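Local coordinates for uncharacterized protein (Agrobacterium tumefaciens, PDB 6N90), which is a YoeB-family toxin of a toxin-antitoxin system, probably acting as an endonuclease that cleaves mRNA, at residues Met1-Thr6 against Asp29-Ala34; Glu25-Leu30 against His64-Arg69; Tyr68-Ser71 against Glu76-Leu79. All coordinates share one frame; numbering follows the deposited sequence.

Overall arrangement
Contacts 1 and 2 pack helix 21-36 on the sheet; contact 3 is a strand pairing within that sheet. The first two use overlapping parts of the helix, sharing D29 and L30, against strands 2-5 and 64-73; their centres lie 8 Å apart, and I31 CG1 touches F66 CZ at 3.7 Å. Contact 3, the turn end of the hairpin 64-73/76-84, also has its centre 8 Å from that of contact 1. Strand 76-84 runs between those two strands. L79 pairs with strand 2-5 through probable hydrogen bonds K2 O-L79 N and V4 N-L79 O, both 2.8 Å. Contacts 2 and 3 share Y68 and R69, although their centres are 14 Å apart.

Contact 1 (Met1-Thr6 against Asp29-Ala34); sequences MKLVWT and DLIRNA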
loop_
_atom_site.group_PDB
_atom_site.type_symbol
_atom_site.label_atom_id
_atom_site.label_comp_id
_atom_site.label_asym_id
_atom_site.label_seq_id
_atom_site.Cartn_x
_atom_site.Cartn_y
_atom_site.Cartn_z
ATOM N N MET A 1 -5.996 -1.463 10.989
ATOM C CA MET A 1 -4.570 -1.477 10.663
ATOM C C MET A 1 -4.330 -1.033 9.231
ATOM O O MET A 1 -4.557 -1.796 8.282
ATOM C CB MET A 1 -3.980 -2.871 10.889
ATOM C CG MET A 1 -2.545 -3.058 10.406
ATOM S SD MET A 1 -1.297 -2.246 11.426
ATOM C CE MET A 1 -1.488 -3.156 12.964
ATOM N N LYS A 2 -3.877 0.205 9.075
ATOM C CA LYS A 2 -3.606 0.747 7.751
ATOM C C LYS A 2 -2.190 0.408 7.300
ATOM O O LYS A 2 -1.303 0.191 8.116
ATOM C CB LYS A 2 -3.846 2.259 7.737
ATOM C CG LYS A 2 -5.268 2.607 8.156
ATOM C CD LYS A 2 -5.711 4.026 7.810
ATOM C CE LYS A 2 -7.222 4.132 8.047
ATOM N NZ LYS A 2 -7.810 5.422 7.599
ATOM N N LEU A 3 -2.005 0.328 5.987
ATOM C CA LEU A 3 -0.706 0.090 5.390
ATOM C C LEU A 3 -0.326 1.359 4.639
ATOM O O LEU A 3 -1.036 1.777 3.740
ATOM C CB LEU A 3 -0.751 -1.134 4.450
ATOM C CG LEU A 3 0.510 -1.430 3.657
ATOM C CD1 LEU A 3 1.652 -1.745 4.562
ATOM C CD2 LEU A 3 0.238 -2.644 2.752
ATOM N N VAL A 4 0.769 1.996 5.039
ATOM C CA VAL A 4 1.199 3.267 4.455
ATOM C C VAL A 4 2.528 3.159 3.700
ATOM O O VAL A 4 3.530 2.724 4.245
ATOM C CB VAL A 4 1.342 4.359 5.545
ATOM C CG1 VAL A 4 1.680 5.667 4.882
ATOM C CG2 VAL A 4 0.060 4.443 6.364
ATOM N N TRP A 5 2.514 3.530 2.421
ATOM C CA TRP A 5 3.737 3.605 1.629
ATOM C C TRP A 5 4.147 5.043 1.367
ATOM O O TRP A 5 3.316 5.908 1.173
ATOM C CB TRP A 5 3.554 2.950 0.266
ATOM C CG TRP A 5 3.050 1.566 0.317
ATOM C CD1 TRP A 5 1.745 1.167 0.475
ATOM C CD2 TRP A 5 3.822 0.378 0.152
ATOM N NE1 TRP A 5 1.667 -0.209 0.423
ATOM C CE2 TRP A 5 2.931 -0.716 0.239
ATOM C CE3 TRP A 5 5.185 0.120 -0.038
ATOM C CZ2 TRP A 5 3.361 -2.040 0.123
ATOM C CZ3 TRP A 5 5.601 -1.199 -0.159
ATOM C CH2 TRP A 5 4.695 -2.261 -0.057
ATOM N N THR A 6 5.441 5.263 1.244
ATOM C CA THR A 6 5.934 6.538 0.742
ATOM C C THR A 6 6.040 6.529 -0.777
ATOM O O THR A 6 5.819 5.495 -1.413
ATOM C CB THR A 6 7.300 6.859 1.341
ATOM O OG1 THR A 6 8.237 5.856 0.935
ATOM C CG2 THR A 6 7.192 6.868 2.866
ATOM N N ASP A 29 4.533 -11.117 2.464
ATOM C CA ASP A 29 4.619 -12.007 3.631
ATOM C C ASP A 29 5.170 -11.226 4.825
ATOM O O ASP A 29 4.734 -11.395 5.960
ATOM C CB ASP A 29 5.508 -13.231 3.302
ATOM C CG ASP A 29 5.040 -14.524 3.989
ATOM O OD1 ASP A 29 4.045 -14.487 4.743
ATOM O OD2 ASP A 29 5.684 -15.584 3.802
ATOM N N LEU A 30 6.138 -10.357 4.562
ATOM C CA LEU A 30 6.723 -9.570 5.633
ATOM C C LEU A 30 5.666 -8.609 6.184
ATOM O O LEU A 30 5.537 -8.412 7.397
ATOM C CB LEU A 30 7.962 -8.824 5.106
ATOM C CG LEU A 30 9.209 -9.689 4.852
ATOM C CD1 LEU A 30 10.328 -8.885 4.178
ATOM C CD2 LEU A 30 9.720 -10.345 6.121
ATOM N N ILE A 31 4.889 -8.022 5.276
ATOM C CA ILE A 31 3.797 -7.125 5.665
ATOM C C ILE A 31 2.763 -7.844 6.550
ATOM O O ILE A 31 2.441 -7.379 7.680
ATOM C CB ILE A 31 3.111 -6.529 4.412
ATOM C CG1 ILE A 31 4.062 -5.570 3.699
ATOM C CG2 ILE A 31 1.777 -5.817 4.770
ATOM C CD1 ILE A 31 3.556 -5.026 2.404
ATOM N N ARG A 32 2.257 -8.969 6.041
ATOM C CA ARG A 32 1.296 -9.800 6.761
ATOM C C ARG A 32 1.827 -10.104 8.170
ATOM O O ARG A 32 1.112 -9.960 9.163
ATOM C CB ARG A 32 1.029 -11.100 5.985
ATOM C CG ARG A 32 -0.230 -11.878 6.392
ATOM C CD ARG A 32 -0.441 -13.071 5.406
ATOM N NE ARG A 32 -0.332 -12.616 4.013
ATOM C CZ ARG A 32 0.513 -13.103 3.100
ATOM N NH1 ARG A 32 1.335 -14.105 3.397
ATOM N NH2 ARG A 32 0.521 -12.619 1.860
ATOM N N ASN A 33 3.106 -10.470 8.254
ATOM C CA ASN A 33 3.687 -10.895 9.527
ATOM C C ASN A 33 3.877 -9.715 10.482
ATOM O O ASN A 33 3.562 -9.815 11.676
ATOM C CB ASN A 33 5.024 -11.610 9.295
ATOM C CG ASN A 33 4.866 -13.113 9.048
ATOM O OD1 ASN A 33 5.057 -13.921 9.959
ATOM N ND2 ASN A 33 4.531 -13.493 7.810
ATOM N N ALA A 34 4.357 -8.592 9.952
ATOM C CA ALA A 34 4.626 -7.413 10.781
ATOM C C ALA A 34 3.336 -6.773 11.295
ATOM O O ALA A 34 3.326 -6.133 12.351
ATOM C CB ALA A 34 5.454 -6.395 10.001
#
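I31 faces strand 2-5 from the helix and meets both L3 and W5. Its CG2 methyl touches L3 alone, 4.1 Å from both L3 CD1 and L3 CD2, and the two side chains cross at about a right angle. I31 CD1 lies between L3 CD2, at 4.1 Å, and the W5 ring: it comes 3.8 Å from W5 CZ2 and 3.9 Å from W5 CH2, obliquely, beside the CZ2-CH2 bond of the six-membered ring. L3 leaves the strand toward the helix; with CG anti to the backbone N (chi1 175°) its two methyls fork around I31 CG2. W5 instead leaves the strand to one side, and only its indole reaches across. The contact is purely apolar and buried.

Other residues of the helix look elsewhere. D29 O takes two donors from opposite faces of its carbonyl plane, N33 N and N33 ND2, the latter at 2.8 Å. R32 NH1 bridges to D29 OD1 at 3.0 Å, while R32 NH2 pairs with E14 of the second subunit.

W5 also meets W10 and Y13 of its own chain and W5 of the second subunit. The helix thus packs on strand 2-5, outermost in its own chain but continued by an antiparallel ladder of the second subunit, as part of the helix-on-sheet core seen in RelE/ParE-type toxins.

Contact 2 (Glu25-Leu30 against His64-Arg69); sequences EKINDL and HRFVYR
Between 25-30 and 64-69 the CA atoms come nearest at I27 and F66, 7.3 Å apart. F66 carries the contact from the strand side. It leaves the strand toward the helix, and CG anti to the backbone N (chi1 173°) brings one face of its ring to L30. L30 CB lies over that face, 4.2 Å from the F66 ring centroid and 15° off the ring normal, a CH-pi contact displaced somewhat toward the rim. From there the leucine runs back along the phenylalanine in the opposite direction, so that L30 CD1 ends 3.7 Å from F66 CB and 4.0 Å from F66 CG. I27, one turn earlier, adds a looser touch as its CG2 approaches F66 CE1 obliquely at 4.3 Å.

The surroundings continue this apolar packing, with I31 and V81 against F66, L42 and I60 against L30, and C84 against I27. N28 points away from the strand and bonds to Y13 and to Q17 of the second subunit. What results is a buried phenylalanine packed between helix and sheet, at the heart of the hydrophobic core of the alpha+beta fold of RelE/ParE-type toxins.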
loop_
_atom_site.group_PDB
_atom_site.type_symbol
_atom_site.label_atom_id
_atom_site.label_comp_id
_atom_site.label_asym_id
_atom_site.label_seq_id
_atom_site.Cartn_x
_atom_site.Cartn_y
_atom_site.Cartn_z
ATOM N N GLU A 25 6.189 -11.223 -3.439
ATOM C CA GLU A 25 5.589 -12.189 -2.527
ATOM C C GLU A 25 6.254 -12.191 -1.157
ATOM O O GLU A 25 5.579 -12.308 -0.132
ATOM C CB GLU A 25 5.652 -13.594 -3.128
ATOM C CG GLU A 25 4.844 -13.747 -4.399
ATOM N N LYS A 26 7.579 -12.091 -1.140
ATOM C CA LYS A 26 8.308 -12.019 0.128
ATOM C C LYS A 26 7.920 -10.775 0.913
ATOM O O LYS A 26 7.725 -10.819 2.130
ATOM C CB LYS A 26 9.806 -12.026 -0.124
ATOM C CG LYS A 26 10.647 -12.002 1.137
ATOM C CD LYS A 26 10.382 -13.219 2.017
ATOM C CE LYS A 26 11.560 -13.498 2.951
ATOM N NZ LYS A 26 11.830 -12.404 3.916
ATOM N N ILE A 27 7.814 -9.653 0.216
ATOM C CA ILE A 27 7.428 -8.409 0.872
ATOM C C ILE A 27 5.975 -8.507 1.411
ATOM O O ILE A 27 5.678 -8.105 2.520
ATOM C CB ILE A 27 7.591 -7.222 -0.107
ATOM C CG1 ILE A 27 9.073 -6.929 -0.388
ATOM C CG2 ILE A 27 6.877 -5.974 0.384
ATOM C CD1 ILE A 27 9.298 -6.036 -1.703
ATOM N N ASN A 28 5.061 -9.074 0.631
ATOM C CA ASN A 28 3.707 -9.250 1.134
ATOM C C ASN A 28 3.655 -10.114 2.384
ATOM O O ASN A 28 2.826 -9.871 3.262
ATOM C CB ASN A 28 2.819 -9.854 0.031
ATOM C CG ASN A 28 2.524 -8.855 -1.069
ATOM O OD1 ASN A 28 2.969 -7.713 -1.017
ATOM N ND2 ASN A 28 1.803 -9.291 -2.098
ATOM N N ASP A 29 4.533 -11.117 2.464
ATOM C CA ASP A 29 4.619 -12.007 3.631
ATOM C C ASP A 29 5.170 -11.226 4.825
ATOM O O ASP A 29 4.734 -11.395 5.960
ATOM C CB ASP A 29 5.508 -13.231 3.302
ATOM C CG ASP A 29 5.040 -14.524 3.989
ATOM O OD1 ASP A 29 4.045 -14.487 4.743
ATOM O OD2 ASP A 29 5.684 -15.584 3.802
ATOM N N LEU A 30 6.138 -10.357 4.562
ATOM C CA LEU A 30 6.723 -9.570 5.633
ATOM C C LEU A 30 5.666 -8.609 6.184
ATOM O O LEU A 30 5.537 -8.412 7.397
ATOM C CB LEU A 30 7.962 -8.824 5.106
ATOM C CG LEU A 30 9.209 -9.689 4.852
ATOM C CD1 LEU A 30 10.328 -8.885 4.178
ATOM C CD2 LEU A 30 9.720 -10.345 6.121
ATOM N N HIS A 64 18.573 -7.011 0.300
ATOM C CA HIS A 64 17.407 -6.123 0.281
ATOM C C HIS A 64 16.640 -6.189 1.569
ATOM O O HIS A 64 16.253 -7.282 2.005
ATOM C CB HIS A 64 16.476 -6.470 -0.889
ATOM C CG HIS A 64 17.119 -6.293 -2.229
ATOM N ND1 HIS A 64 17.378 -5.053 -2.764
ATOM C CD2 HIS A 64 17.573 -7.198 -3.129
ATOM C CE1 HIS A 64 17.964 -5.199 -3.943
ATOM N NE2 HIS A 64 18.094 -6.489 -4.186
ATOM N N ARG A 65 16.388 -5.021 2.152
ATOM C CA ARG A 65 15.751 -4.959 3.459
ATOM C C ARG A 65 14.405 -4.241 3.420
ATOM O O ARG A 65 14.152 -3.349 2.584
ATOM C CB ARG A 65 16.679 -4.274 4.474
ATOM C CG ARG A 65 18.063 -4.916 4.580
ATOM C CD ARG A 65 17.987 -6.439 4.747
ATOM N NE ARG A 65 19.305 -7.070 4.645
ATOM C CZ ARG A 65 20.021 -7.452 5.696
ATOM N NH1 ARG A 65 19.528 -7.292 6.917
ATOM N NH2 ARG A 65 21.211 -8.018 5.529
ATOM N N PHE A 66 13.535 -4.679 4.322
ATOM C CA PHE A 66 12.185 -4.154 4.481
ATOM C C PHE A 66 12.227 -3.344 5.763
ATOM O O PHE A 66 12.359 -3.914 6.844
ATOM C CB PHE A 66 11.168 -5.329 4.533
ATOM C CG PHE A 66 9.732 -4.938 4.862
ATOM C CD1 PHE A 66 8.877 -4.478 3.881
ATOM C CD2 PHE A 66 9.234 -5.102 6.153
ATOM C CE1 PHE A 66 7.559 -4.156 4.170
ATOM C CE2 PHE A 66 7.914 -4.755 6.461
ATOM C CZ PHE A 66 7.079 -4.284 5.461
ATOM N N VAL A 67 12.159 -2.021 5.629
ATOM C CA VAL A 67 12.209 -1.134 6.786
ATOM C C VAL A 67 10.816 -0.536 7.014
ATOM O O VAL A 67 10.149 -0.073 6.082
ATOM C CB VAL A 67 13.273 -0.028 6.599
ATOM C CG1 VAL A 67 13.353 0.872 7.863
ATOM C CG2 VAL A 67 14.637 -0.652 6.302
ATOM N N TYR A 68 10.380 -0.552 8.269
ATOM C CA TYR A 68 9.007 -0.188 8.589
ATOM C C TYR A 68 8.898 0.338 10.002
ATOM O O TYR A 68 9.841 0.245 10.796
ATOM C CB TYR A 68 8.087 -1.418 8.436
ATOM C CG TYR A 68 8.457 -2.505 9.429
ATOM C CD1 TYR A 68 9.533 -3.364 9.190
ATOM C CD2 TYR A 68 7.732 -2.668 10.607
ATOM C CE1 TYR A 68 9.883 -4.348 10.104
ATOM C CE2 TYR A 68 8.061 -3.653 11.511
ATOM C CZ TYR A 68 9.143 -4.480 11.263
ATOM O OH TYR A 68 9.474 -5.451 12.189
ATOM N N ARG A 69 7.727 0.869 10.309
ATOM C CA ARG A 69 7.399 1.241 11.673
ATOM C C ARG A 69 5.916 1.036 11.885
ATOM O O ARG A 69 5.113 1.454 11.070
ATOM C CB ARG A 69 7.790 2.704 11.940
ATOM C CG ARG A 69 7.431 3.226 13.317
ATOM C CD ARG A 69 7.913 4.671 13.500
ATOM N NE ARG A 69 7.338 5.592 12.516
ATOM C CZ ARG A 69 7.646 6.887 12.435
ATOM N NH1 ARG A 69 8.524 7.405 13.276
ATOM N NH2 ARG A 69 7.081 7.667 11.523
#

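Contact 3 (Tyr68-Ser71 against Glu76-Leu79); sequences YRVS and EQRL
S71 and R78 are joined by two reciprocal backbone hydrogen bonds: S71 N to R78 O and R78 N to S71 O are each 2.8 Å, with both N-H...O angles at 162°. This is the hydrogen-bonded pair of an antiparallel ladder. V70 and L79 form the neighbouring non-hydrogen-bonded pair, where the strands come together at 4.3 Å between CA atoms. There V70 CA reaches R78 O at 3.2 Å in a CA-H...O contact.

The more buried part is the apolar face, which rests on Y68 and L79 and has V70 at its outer part. V70 CG2 lies 4.0 Å from L79 CD1, and the other leucine methyl, L79 CD2, rests 3.9 Å from Y68 CB. Y68 itself is held at its far end, where OH bonds to P38 O and R58 NE. At the margin of this face Q77 OE1 passes V70 CG1, while Q77 NE2 turns to G74 O.

The reverse face, with S71 and R78, is more open to solvent, yet its two side chains meet closely. R78 starts with CG wedged between the backbone N and the carbonyl carbon (chi1 65°), then runs extended to NE and lays its guanidinium flat across the serine. S71 CB sits over the centre of that plane, 3.5 Å from R78 CZ. R69 lies on this side as well and is paired with E80, which may offset the nearby R78, whose NH2 is 5.3 Å from R69 NH2.

In the sheet this hairpin has strand 2-5 beside L79 and strand 56-59 beside Y68, whose backbone bonds to W56. Helix 21-36 covers the apolar face, with A34 resting on both Y68 and L79.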
loop_
_atom_site.group_PDB
_atom_site.type_symbol
_atom_site.label_atom_id
_atom_site.label_comp_id
_atom_site.label_asym_id
_atom_site.label_seq_id
_atom_site.Cartn_x
_atom_site.Cartn_y
_atom_site.Cartn_z
ATOM N N TYR A 68 10.380 -0.552 8.269
ATOM C CA TYR A 68 9.007 -0.188 8.589
ATOM C C TYR A 68 8.898 0.338 10.002
ATOM O O TYR A 68 9.841 0.245 10.796
ATOM C CB TYR A 68 8.087 -1.418 8.436
ATOM C CG TYR A 68 8.457 -2.505 9.429
ATOM C CD1 TYR A 68 9.533 -3.364 9.190
ATOM C CD2 TYR A 68 7.732 -2.668 10.607
ATOM C CE1 TYR A 68 9.883 -4.348 10.104
ATOM C CE2 TYR A 68 8.061 -3.653 11.511
ATOM C CZ TYR A 68 9.143 -4.480 11.263
ATOM O OH TYR A 68 9.474 -5.451 12.189
ATOM N N ARG A 69 7.727 0.869 10.309
ATOM C CA ARG A 69 7.399 1.241 11.673
ATOM C C ARG A 69 5.916 1.036 11.885
ATOM O O ARG A 69 5.113 1.454 11.070
ATOM C CB ARG A 69 7.790 2.704 11.940
ATOM C CG ARG A 69 7.431 3.226 13.317
ATOM C CD ARG A 69 7.913 4.671 13.500
ATOM N NE ARG A 69 7.338 5.592 12.516
ATOM C CZ ARG A 69 7.646 6.887 12.435
ATOM N NH1 ARG A 69 8.524 7.405 13.276
ATOM N NH2 ARG A 69 7.081 7.667 11.523
ATOM N N VAL A 70 5.544 0.392 12.980
ATOM C CA VAL A 70 4.138 0.276 13.322
ATOM C C VAL A 70 3.818 1.386 14.300
ATOM O O VAL A 70 4.487 1.518 15.326
ATOM C CB VAL A 70 3.795 -1.088 13.944
ATOM C CG1 VAL A 70 2.402 -1.050 14.524
ATOM C CG2 VAL A 70 3.898 -2.188 12.895
ATOM N N SER A 71 2.822 2.195 13.968
ATOM C CA SER A 71 2.429 3.313 14.831
ATOM C C SER A 71 0.963 3.212 15.196
ATOM O O SER A 71 0.213 2.473 14.567
ATOM C CB SER A 71 2.687 4.663 14.151
ATOM O OG SER A 71 4.056 4.837 13.845
ATOM N N GLU A 76 -6.696 1.396 16.263
ATOM C CA GLU A 76 -6.418 2.191 15.070
ATOM C C GLU A 76 -4.914 2.384 14.912
ATOM O O GLU A 76 -4.362 3.388 15.376
ATOM C CB GLU A 76 -7.131 3.545 15.141
ATOM C CG GLU A 76 -7.120 4.324 13.827
ATOM C CD GLU A 76 -8.090 5.493 13.838
ATOM O OE1 GLU A 76 -9.132 5.387 14.516
ATOM O OE2 GLU A 76 -7.822 6.510 13.160
ATOM N N GLN A 77 -4.265 1.404 14.279
ATOM C CA GLN A 77 -2.819 1.396 14.072
ATOM C C GLN A 77 -2.466 1.508 12.592
ATOM O O GLN A 77 -3.349 1.416 11.732
ATOM C CB GLN A 77 -2.194 0.120 14.648
ATOM C CG GLN A 77 -2.487 -0.136 16.119
ATOM C CD GLN A 77 -1.802 -1.383 16.652
ATOM O OE1 GLN A 77 -0.869 -1.906 16.040
ATOM N NE2 GLN A 77 -2.277 -1.877 17.799
ATOM N N ARG A 78 -1.184 1.707 12.308
ATOM C CA ARG A 78 -0.706 1.709 10.912
ATOM C C ARG A 78 0.703 1.133 10.806
ATOM O O ARG A 78 1.509 1.240 11.735
ATOM C CB ARG A 78 -0.750 3.130 10.324
ATOM C CG ARG A 78 0.209 4.108 11.024
ATOM C CD ARG A 78 0.012 5.550 10.549
ATOM N NE ARG A 78 1.029 6.439 11.111
ATOM C CZ ARG A 78 0.930 7.049 12.291
ATOM N NH1 ARG A 78 -0.140 6.876 13.054
ATOM N NH2 ARG A 78 1.915 7.831 12.708
ATOM N N LEU A 79 0.984 0.457 9.692
ATOM C CA LEU A 79 2.336 0.027 9.396
ATOM C C LEU A 79 2.821 0.917 8.279
ATOM O O LEU A 79 2.189 0.980 7.233
ATOM C CB LEU A 79 2.392 -1.442 8.957
ATOM C CG LEU A 79 3.813 -2.002 8.819
ATOM C CD1 LEU A 79 3.831 -3.482 9.140
ATOM C CD2 LEU A 79 4.331 -1.788 7.417
#